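Local coordinates for endo-pectate lyase (Erwinia chrysanthemi, PDB 3B4N), which cleaves the galacturonan backbone of pectin by calcium-dependent elimination, probably in an endo mode and on highly methylated chains as well, at residues 20-28 against 98-106; 43-51 against 62-73. One frame throughout, in Å; residues are numbered along the deposited sequence.

Contact 1. Residues 20-28 against 98-106. With EDO (1,2-ethanediol), chain G.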
loop_
_atom_site.group_PDB
_atom_site.type_symbol
_atom_site.label_atom_id
_atom_site.label_comp_id
_atom_site.label_asym_id
_atom_site.label_seq_id
_atom_site.Cartn_x
_atom_site.Cartn_y
_atom_site.Cartn_z
ATOM N N ALA A 20 -13.260 -18.828 -9.756
ATOM C CA ALA A 20 -12.460 -17.668 -9.270
ATOM C C ALA A 20 -13.327 -16.421 -9.180
ATOM O O ALA A 20 -14.409 -16.356 -9.765
ATOM C CB ALA A 20 -11.283 -17.416 -10.209
ATOM N N GLN A 21 -12.846 -15.429 -8.441
ATOM C CA GLN A 21 -13.579 -14.184 -8.282
ATOM C C GLN A 21 -12.647 -12.990 -8.282
ATOM O O GLN A 21 -11.449 -13.117 -8.027
ATOM C CB GLN A 21 -14.378 -14.196 -6.976
ATOM C CG GLN A 21 -15.537 -15.178 -6.967
ATOM C CD GLN A 21 -16.279 -15.191 -5.643
ATOM O OE1 GLN A 21 -15.706 -15.510 -4.601
ATOM N NE2 GLN A 21 -17.560 -14.844 -5.679
ATOM N N THR A 22 -13.217 -11.829 -8.587
ATOM C CA THR A 22 -12.474 -10.581 -8.601
ATOM C C THR A 22 -13.349 -9.520 -7.947
ATOM O O THR A 22 -14.521 -9.388 -8.288
ATOM C CB THR A 22 -12.159 -10.129 -10.044
ATOM O OG1 THR A 22 -11.414 -11.153 -10.712
ATOM C CG2 THR A 22 -11.354 -8.835 -10.040
ATOM N N THR A 23 -12.787 -8.788 -6.986
ATOM C CA THR A 23 -13.512 -7.714 -6.317
ATOM C C THR A 23 -12.778 -6.419 -6.638
ATOM O O THR A 23 -11.562 -6.312 -6.466
ATOM C CB THR A 23 -13.569 -7.908 -4.791
ATOM O OG1 THR A 23 -14.339 -9.080 -4.487
ATOM C CG2 THR A 23 -14.218 -6.697 -4.127
ATOM N N LEU A 24 -13.540 -5.445 -7.120
ATOM C CA LEU A 24 -13.017 -4.152 -7.522
ATOM C C LEU A 24 -13.470 -3.020 -6.607
ATOM O O LEU A 24 -14.598 -3.021 -6.109
ATOM C CB LEU A 24 -13.484 -3.860 -8.950
ATOM C CG LEU A 24 -13.046 -2.540 -9.597
ATOM C CD1 LEU A 24 -11.532 -2.516 -9.710
ATOM C CD2 LEU A 24 -13.674 -2.399 -10.990
ATOM N N MET A 25 -12.568 -2.073 -6.376
ATOM C CA MET A 25 -12.868 -0.886 -5.581
ATOM C C MET A 25 -12.341 0.321 -6.334
ATOM O O MET A 25 -11.394 0.221 -7.115
ATOM C CB MET A 25 -12.216 -0.963 -4.202
ATOM C CG MET A 25 -12.820 -2.036 -3.323
ATOM S SD MET A 25 -11.936 -2.173 -1.773
ATOM C CE MET A 25 -12.411 -0.732 -1.023
ATOM N N LEU A 26 -12.947 1.470 -6.077
ATOM C CA LEU A 26 -12.579 2.712 -6.738
ATOM C C LEU A 26 -12.260 3.832 -5.757
ATOM O O LEU A 26 -12.884 3.935 -4.704
ATOM C CB LEU A 26 -13.751 3.174 -7.616
ATOM C CG LEU A 26 -13.826 4.651 -8.010
ATOM C CD1 LEU A 26 -12.744 4.949 -9.019
ATOM C CD2 LEU A 26 -15.209 4.976 -8.588
ATOM N N SER A 27 -11.284 4.665 -6.108
ATOM C CA SER A 27 -10.964 5.840 -5.300
ATOM C C SER A 27 -10.620 6.997 -6.231
ATOM O O SER A 27 -9.753 6.879 -7.086
ATOM C CB SER A 27 -9.793 5.587 -4.355
ATOM O OG SER A 27 -9.625 6.715 -3.505
ATOM N N GLN A 28 -11.303 8.125 -6.066
ATOM C CA GLN A 28 -11.048 9.285 -6.911
ATOM C C GLN A 28 -10.054 10.244 -6.259
ATOM O O GLN A 28 -10.256 10.668 -5.125
ATOM C CB GLN A 28 -12.361 10.013 -7.188
ATOM C CG GLN A 28 -13.483 9.094 -7.654
ATOM C CD GLN A 28 -14.780 9.835 -7.904
ATOM O OE1 GLN A 28 -14.856 10.701 -8.775
ATOM N NE2 GLN A 28 -15.812 9.500 -7.136
ATOM N N VAL A 98 -12.807 -13.761 -15.486
ATOM C CA VAL A 98 -13.221 -13.582 -14.104
ATOM C C VAL A 98 -13.485 -12.089 -13.957
ATOM O O VAL A 98 -12.585 -11.303 -13.662
ATOM C CB VAL A 98 -12.107 -14.050 -13.149
ATOM C CG1 VAL A 98 -12.631 -14.128 -11.730
ATOM C CG2 VAL A 98 -11.589 -15.420 -13.596
ATOM N N VAL A 99 -14.737 -11.711 -14.177
ATOM C CA VAL A 99 -15.138 -10.315 -14.139
ATOM C C VAL A 99 -15.563 -9.832 -12.775
ATOM O O VAL A 99 -16.338 -10.483 -12.077
ATOM C CB VAL A 99 -16.287 -10.060 -15.128
ATOM C CG1 VAL A 99 -16.588 -8.580 -15.209
ATOM C CG2 VAL A 99 -15.904 -10.595 -16.504
ATOM N N SER A 100 -15.051 -8.668 -12.406
ATOM C CA SER A 100 -15.360 -8.058 -11.130
ATOM C C SER A 100 -16.735 -7.418 -11.093
ATOM O O SER A 100 -17.443 -7.317 -12.101
ATOM C CB SER A 100 -14.351 -6.951 -10.834
ATOM O OG SER A 100 -14.613 -5.825 -11.677
ATOM N N ASN A 101 -17.094 -6.993 -9.889
ATOM C CA ASN A 101 -18.315 -6.245 -9.665
ATOM C C ASN A 101 -18.019 -4.905 -10.328
ATOM O O ASN A 101 -16.851 -4.562 -10.566
ATOM C CB ASN A 101 -18.506 -5.984 -8.175
ATOM C CG ASN A 101 -17.283 -5.331 -7.547
ATOM O OD1 ASN A 101 -17.268 -4.132 -7.223
ATOM N ND2 ASN A 101 -16.247 -6.113 -7.388
ATOM N N ALA A 102 -19.063 -4.142 -10.608
ATOM C CA ALA A 102 -18.884 -2.822 -11.185
ATOM C C ALA A 102 -18.686 -1.811 -10.053
ATOM O O ALA A 102 -19.172 -2.013 -8.936
ATOM C CB ALA A 102 -20.123 -2.434 -11.989
ATOM N N VAL A 103 -17.940 -0.751 -10.337
ATOM C CA VAL A 103 -17.776 0.347 -9.389
ATOM C C VAL A 103 -18.104 1.591 -10.204
ATOM O O VAL A 103 -17.983 1.584 -11.433
ATOM C CB VAL A 103 -16.352 0.471 -8.811
ATOM C CG1 VAL A 103 -16.037 -0.741 -7.952
ATOM C CG2 VAL A 103 -15.346 0.644 -9.926
ATOM N N THR A 104 -18.520 2.659 -9.536
ATOM C CA THR A 104 -18.895 3.860 -10.264
ATOM C C THR A 104 -18.588 5.139 -9.510
ATOM O O THR A 104 -18.478 5.142 -8.285
ATOM C CB THR A 104 -20.405 3.834 -10.575
ATOM O OG1 THR A 104 -20.762 4.995 -11.328
ATOM C CG2 THR A 104 -21.215 3.819 -9.282
ATOM N N THR A 105 -18.454 6.225 -10.266
ATOM C CA THR A 105 -18.195 7.536 -9.688
ATOM C C THR A 105 -19.534 8.178 -9.331
ATOM O O THR A 105 -19.580 9.191 -8.631
ATOM C CB THR A 105 -17.489 8.469 -10.693
ATOM O OG1 THR A 105 -18.315 8.620 -11.855
ATOM C CG2 THR A 105 -16.138 7.913 -11.102
ATOM N N ALA A 106 -20.623 7.587 -9.818
ATOM C CA ALA A 106 -21.960 8.119 -9.565
ATOM C C ALA A 106 -22.311 8.107 -8.081
ATOM O O ALA A 106 -22.205 7.075 -7.414
ATOM C CB ALA A 106 -22.993 7.332 -10.360
HETATM C C1 EDO G . -11.328 -12.043 -4.967
HETATM O O1 EDO G . -9.985 -11.690 -4.315
HETATM C C2 EDO G . -12.507 -12.117 -3.989
HETATM O O2 EDO G . -12.674 -10.705 -3.350
HETATM O O HOH W 1 -15.842 -12.158 -9.888
#

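Contact 2. Residues 43-51 against 62-73. With EDO (1,2-ethanediol), chain I.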
loop_
_atom_site.group_PDB
_atom_site.type_symbol
_atom_site.label_atom_id
_atom_site.label_comp_id
_atom_site.label_asym_id
_atom_site.label_seq_id
_atom_site.Cartn_x
_atom_site.Cartn_y
_atom_site.Cartn_z
ATOM N N LYS A 43 -3.932 -18.584 -12.233
ATOM C CA LYS A 43 -3.140 -18.562 -13.457
ATOM C C LYS A 43 -3.522 -17.374 -14.332
ATOM O O LYS A 43 -4.010 -17.530 -15.445
ATOM C CB LYS A 43 -3.315 -19.882 -14.217
ATOM C CG LYS A 43 -2.699 -21.065 -13.468
ATOM C CD LYS A 43 -2.909 -22.403 -14.160
ATOM C CE LYS A 43 -4.265 -23.002 -13.812
ATOM N NZ LYS A 43 -4.356 -24.441 -14.210
ATOM N N VAL A 44 -3.282 -16.174 -13.819
ATOM C CA VAL A 44 -3.618 -14.973 -14.570
ATOM C C VAL A 44 -2.654 -14.757 -15.732
ATOM O O VAL A 44 -1.437 -14.869 -15.564
ATOM C CB VAL A 44 -3.581 -13.726 -13.669
ATOM C CG1 VAL A 44 -3.948 -12.489 -14.487
ATOM C CG2 VAL A 44 -4.546 -13.894 -12.502
ATOM N N ALA A 45 -3.208 -14.451 -16.905
ATOM C CA ALA A 45 -2.415 -14.189 -18.106
ATOM C C ALA A 45 -2.389 -12.681 -18.364
ATOM O O ALA A 45 -1.339 -12.106 -18.638
ATOM C CB ALA A 45 -3.008 -14.914 -19.294
ATOM N N ARG A 46 -3.557 -12.053 -18.282
ATOM C CA ARG A 46 -3.670 -10.610 -18.475
ATOM C C ARG A 46 -4.889 -10.124 -17.723
ATOM O O ARG A 46 -5.711 -10.923 -17.268
ATOM C CB ARG A 46 -3.829 -10.249 -19.958
ATOM C CG ARG A 46 -5.118 -10.778 -20.582
ATOM C CD ARG A 46 -5.543 -9.988 -21.814
ATOM N NE ARG A 46 -4.517 -9.998 -22.850
ATOM C CZ ARG A 46 -4.654 -9.412 -24.034
ATOM N NH1 ARG A 46 -5.775 -8.771 -24.335
ATOM N NH2 ARG A 46 -3.663 -9.470 -24.914
ATOM N N GLN A 47 -5.000 -8.807 -17.598
ATOM C CA GLN A 47 -6.133 -8.211 -16.906
ATOM C C GLN A 47 -6.597 -7.036 -17.745
ATOM O O GLN A 47 -5.790 -6.215 -18.165
ATOM C CB GLN A 47 -5.718 -7.769 -15.503
ATOM C CG GLN A 47 -5.180 -8.940 -14.691
ATOM C CD GLN A 47 -4.631 -8.507 -13.358
ATOM O OE1 GLN A 47 -3.550 -7.906 -13.280
ATOM N NE2 GLN A 47 -5.372 -8.800 -12.298
ATOM N N GLU A 48 -7.897 -6.961 -17.994
ATOM C CA GLU A 48 -8.425 -5.902 -18.834
ATOM C C GLU A 48 -9.351 -4.988 -18.068
ATOM O O GLU A 48 -10.191 -5.442 -17.294
ATOM C CB GLU A 48 -9.171 -6.515 -20.016
ATOM C CG GLU A 48 -8.338 -7.520 -20.801
ATOM C CD GLU A 48 -9.079 -8.078 -21.992
ATOM O OE1 GLU A 48 -10.291 -8.352 -21.866
ATOM O OE2 GLU A 48 -8.442 -8.254 -23.050
ATOM N N VAL A 49 -9.195 -3.690 -18.282
ATOM C CA VAL A 49 -10.043 -2.721 -17.605
ATOM C C VAL A 49 -11.093 -2.241 -18.592
ATOM O O VAL A 49 -10.770 -1.875 -19.718
ATOM C CB VAL A 49 -9.239 -1.498 -17.111
ATOM C CG1 VAL A 49 -10.141 -0.572 -16.301
ATOM C CG2 VAL A 49 -8.053 -1.958 -16.274
ATOM N N TYR A 50 -12.349 -2.262 -18.160
ATOM C CA TYR A 50 -13.473 -1.817 -18.980
ATOM C C TYR A 50 -14.136 -0.617 -18.317
ATOM O O TYR A 50 -14.174 -0.502 -17.091
ATOM C CB TYR A 50 -14.486 -2.948 -19.145
ATOM C CG TYR A 50 -13.992 -4.039 -20.054
ATOM C CD1 TYR A 50 -14.280 -4.012 -21.420
ATOM C CD2 TYR A 50 -13.184 -5.064 -19.565
ATOM C CE1 TYR A 50 -13.773 -4.973 -22.280
ATOM C CE2 TYR A 50 -12.667 -6.037 -20.420
ATOM C CZ TYR A 50 -12.965 -5.981 -21.775
ATOM O OH TYR A 50 -12.435 -6.920 -22.633
ATOM N N ARG A 51 -14.674 0.275 -19.140
ATOM C CA ARG A 51 -15.323 1.476 -18.636
ATOM C C ARG A 51 -16.521 1.837 -19.503
ATOM O O ARG A 51 -16.546 1.532 -20.693
ATOM C CB ARG A 51 -14.330 2.641 -18.653
ATOM C CG ARG A 51 -14.823 3.911 -17.966
ATOM C CD ARG A 51 -13.829 5.049 -18.156
ATOM N NE ARG A 51 -13.895 5.580 -19.515
ATOM C CZ ARG A 51 -12.971 6.352 -20.069
ATOM N NH1 ARG A 51 -11.888 6.698 -19.382
ATOM N NH2 ARG A 51 -13.121 6.765 -21.321
ATOM N N ARG A 62 -13.248 -1.649 -23.473
ATOM C CA ARG A 62 -11.926 -1.769 -22.888
ATOM C C ARG A 62 -11.091 -0.501 -22.994
ATOM O O ARG A 62 -11.017 0.112 -24.060
ATOM C CB ARG A 62 -11.176 -2.940 -23.527
ATOM C CG ARG A 62 -10.058 -3.485 -22.653
ATOM C CD ARG A 62 -9.381 -4.662 -23.318
ATOM N NE ARG A 62 -8.724 -4.251 -24.549
ATOM C CZ ARG A 62 -8.344 -5.095 -25.502
ATOM N NH1 ARG A 62 -8.559 -6.398 -25.365
ATOM N NH2 ARG A 62 -7.761 -4.631 -26.595
ATOM N N ILE A 63 -10.486 -0.106 -21.878
ATOM C CA ILE A 63 -9.625 1.070 -21.863
ATOM C C ILE A 63 -8.176 0.697 -21.587
ATOM O O ILE A 63 -7.288 1.527 -21.747
ATOM C CB ILE A 63 -10.088 2.141 -20.839
ATOM C CG1 ILE A 63 -10.064 1.591 -19.410
ATOM C CG2 ILE A 63 -11.478 2.633 -21.227
ATOM C CD1 ILE A 63 -10.292 2.682 -18.347
ATOM N N ALA A 64 -7.926 -0.549 -21.181
ATOM C CA ALA A 64 -6.555 -0.975 -20.929
ATOM C C ALA A 64 -6.354 -2.480 -20.882
ATOM O O ALA A 64 -7.258 -3.228 -20.521
ATOM C CB ALA A 64 -6.038 -0.355 -19.613
ATOM N N VAL A 65 -5.165 -2.915 -21.290
ATOM C CA VAL A 65 -4.780 -4.321 -21.202
ATOM C C VAL A 65 -3.546 -4.260 -20.305
ATOM O O VAL A 65 -2.560 -3.594 -20.646
ATOM C CB VAL A 65 -4.383 -4.925 -22.561
ATOM C CG1 VAL A 65 -3.791 -6.320 -22.346
ATOM C CG2 VAL A 65 -5.613 -5.024 -23.470
ATOM N N LEU A 66 -3.607 -4.953 -19.169
ATOM C CA LEU A 66 -2.525 -4.942 -18.187
ATOM C C LEU A 66 -1.880 -6.299 -18.017
ATOM O O LEU A 66 -2.438 -7.314 -18.426
ATOM C CB LEU A 66 -3.074 -4.491 -16.830
ATOM C CG LEU A 66 -3.918 -3.211 -16.858
ATOM C CD1 LEU A 66 -4.533 -2.973 -15.494
ATOM C CD2 LEU A 66 -3.057 -2.026 -17.295
ATOM N N ASP A 67 -0.697 -6.310 -17.401
ATOM C CA ASP A 67 -0.000 -7.562 -17.150
ATOM C C ASP A 67 -0.737 -8.336 -16.058
ATOM O O ASP A 67 -1.730 -7.852 -15.518
ATOM C CB ASP A 67 1.476 -7.316 -16.775
ATOM C CG ASP A 67 1.651 -6.549 -15.477
ATOM O OD1 ASP A 67 0.864 -6.733 -14.531
ATOM O OD2 ASP A 67 2.618 -5.768 -15.391
ATOM N N ALA A 68 -0.251 -9.526 -15.720
ATOM C CA ALA A 68 -0.907 -10.379 -14.739
ATOM C C ALA A 68 -0.587 -10.103 -13.283
ATOM O O ALA A 68 -1.244 -10.651 -12.394
ATOM C CB ALA A 68 -0.569 -11.843 -15.046
ATOM N N GLU A 69 0.404 -9.255 -13.041
ATOM C CA GLU A 69 0.857 -8.987 -11.680
ATOM C C GLU A 69 0.264 -7.779 -10.970
ATOM O O GLU A 69 0.082 -7.795 -9.751
ATOM C CB GLU A 69 2.385 -8.887 -11.683
ATOM C CG GLU A 69 3.092 -10.160 -12.195
ATOM C CD GLU A 69 3.106 -10.300 -13.723
ATOM O OE1 GLU A 69 3.132 -11.445 -14.214
ATOM O OE2 GLU A 69 3.111 -9.278 -14.437
ATOM N N THR A 70 -0.035 -6.729 -11.717
ATOM C CA THR A 70 -0.580 -5.545 -11.088
ATOM C C THR A 70 -1.965 -5.785 -10.492
ATOM O O THR A 70 -2.704 -6.672 -10.924
ATOM C CB THR A 70 -0.646 -4.369 -12.093
ATOM O OG1 THR A 70 -0.965 -3.171 -11.381
ATOM C CG2 THR A 70 -1.719 -4.609 -13.170
ATOM N N ARG A 71 -2.308 -4.999 -9.477
ATOM C CA ARG A 71 -3.625 -5.096 -8.862
ATOM C C ARG A 71 -4.228 -3.704 -8.751
ATOM O O ARG A 71 -5.215 -3.493 -8.045
ATOM C CB ARG A 71 -3.530 -5.761 -7.484
ATOM C CG ARG A 71 -3.155 -7.248 -7.555
ATOM C CD ARG A 71 -4.243 -8.085 -8.221
ATOM N NE ARG A 71 -3.925 -9.516 -8.179
ATOM C CZ ARG A 71 -3.231 -10.174 -9.108
ATOM N NH1 ARG A 71 -2.762 -9.554 -10.185
ATOM N NH2 ARG A 71 -2.998 -11.468 -8.956
ATOM N N THR A 72 -3.620 -2.750 -9.457
ATOM C CA THR A 72 -4.112 -1.375 -9.455
ATOM C C THR A 72 -4.037 -0.781 -10.860
ATOM O O THR A 72 -3.312 -1.272 -11.730
ATOM C CB THR A 72 -3.289 -0.455 -8.514
ATOM O OG1 THR A 72 -1.947 -0.358 -9.007
ATOM C CG2 THR A 72 -3.290 -0.989 -7.070
ATOM N N PHE A 73 -4.790 0.289 -11.068
ATOM C CA PHE A 73 -4.826 0.980 -12.352
ATOM C C PHE A 73 -5.296 2.406 -12.122
ATOM O O PHE A 73 -6.062 2.671 -11.200
ATOM C CB PHE A 73 -5.809 0.290 -13.304
ATOM C CG PHE A 73 -5.933 0.965 -14.638
ATOM C CD1 PHE A 73 -4.897 0.887 -15.559
ATOM C CD2 PHE A 73 -7.078 1.685 -14.969
ATOM C CE1 PHE A 73 -4.987 1.511 -16.795
ATOM C CE2 PHE A 73 -7.181 2.321 -16.214
ATOM C CZ PHE A 73 -6.136 2.232 -17.123
HETATM C C1 EDO I . -7.671 -0.517 -26.220
HETATM O O1 EDO I . -8.476 -1.701 -26.756
HETATM C C2 EDO I . -7.605 -0.439 -24.693
HETATM O O2 EDO I . -7.135 -1.832 -24.162
HETATM O O HOH W 2 1.028 -10.854 -18.132
#

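Contact 1. Residues 20-28 against 98-106
Val103 uses both methyls, CG1 against Leu24 and CG2 against Leu24 and Leu26. A chi1 of -66° sets CG2 between the backbone N and the carbonyl carbon and turns CG1 beside the N, which divides the contacts: Val103 CG1 comes to 3.3 Å from Leu24 O, while Val103 CG2 touches Leu24 CD2 at 3.6 Å and Leu26 CB at 3.8 Å. The Leu24 and Val103 side chains cross at about a right angle. Farther along, Leu26 CD2 lies 3.3 Å from Thr104 O, and the amide of Gln28 lies beside Thr105. At the other end Val98 CG1 packs on Ala20 CB at 3.9 Å.

The two segments run only 17° apart in direction, yet no direct backbone N-H...O bond joins them. They are instead the edge strands of two facing antiparallel sheets, 22-29 in one and 97-104 in the other, which matches strands A and G of a fibronectin type III-like sandwich. One water spans the gap, accepting from Thr22 N and donating to Val99 O, and Ser100 CA makes a C-H...O contact with Thr22 O at 3.2 Å. Thr22 OG1 lies 3.2 Å from Val98 O, but that bond is not settled, because Thr39 OG1 is also near (a weak pair).

Behind this first shell, Ser100 OG, which touches Leu24 CB, donates to Asn101 O at 2.8 Å and bonds Val88 N on strand 85-92. Thr104 OG1 takes the N-H of Ala106 in an ST turn and pairs with Tyr84 O, and Thr105 OG1 is held by Tyr84 N.

Contact 2. Residues 43-51 against 62-73
The Tyr50 ring carries Arg62 CG over one face, 4.1 Å from the centroid and 19° off the normal, a CH-pi contact displaced toward the rim. With chi1 at -157°, Arg62 CG points away from the backbone N and the chain runs along the tyrosine toward Glu48, with which Arg62 NH1 makes a salt bridge at 3.0 Å to OE2. That nitrogen meets the carboxylate from above its plane, whereas Arg46 NH1 meets the anti lone pair of the same OE2, and that oxygen lies almost exactly in the Arg46 guanidinium plane. Tyr50 OH donates to Glu48 OE1, adding a third bond to the carboxylate, whose charge probably offsets the closeness of the two arginines. Val65 covers both guanidiniums, CG1 over the centre of Arg46 and CG2 over that of Arg62, and Arg62 NE and NH2 bond an ethanediol, probably from the crystallisation liquor. On the other side of the sheet, Val49 CG2 sits over the Phe73 ring and touches Leu66 CD1 at 3.7 Å.

Strands 44-52 and 61-66 form an antiparallel hairpin, equivalent to C and C' of a fibronectin type III-like domain. Gln47 and Leu66 form a hydrogen-bonded pair, the Leu66 N-H meeting Gln47 O at 2.7 Å. A classic bulge follows: Ile63 and Ala64 both face Val49, so Val49 O takes a bond from Ile63 N at 2.8 Å and a weak one from Ala64 N.

Beyond Leu66, Asp67 OD1 accepts from Glu69 N, an Asx turn, and from Thr70 N, which extends it to an Asx motif; here Ala68 CB packs tightly on Val44 CG1, 3.5 Å away.

Overall arrangement
Both contacts belong to the small N-terminal sandwich, which precedes the right-handed parallel beta-helix. Contact 2 lies nested along the chain inside the loop closed by contact 1. Their centres are about 12 Å apart and their nearest atoms about 6 Å, without touching. The four-stranded sheet, ordered 61-66, 44-52, 85-92, 97-104, links them: contact 2 pairs the strands at one end, while contact 1 sets the strand at the other end against 22-29 of the three-stranded sheet. Strand 72-75 of that second sheet also enters contact 2, so each contact bridges the two layers. Both lie away from the calcium and zinc sites.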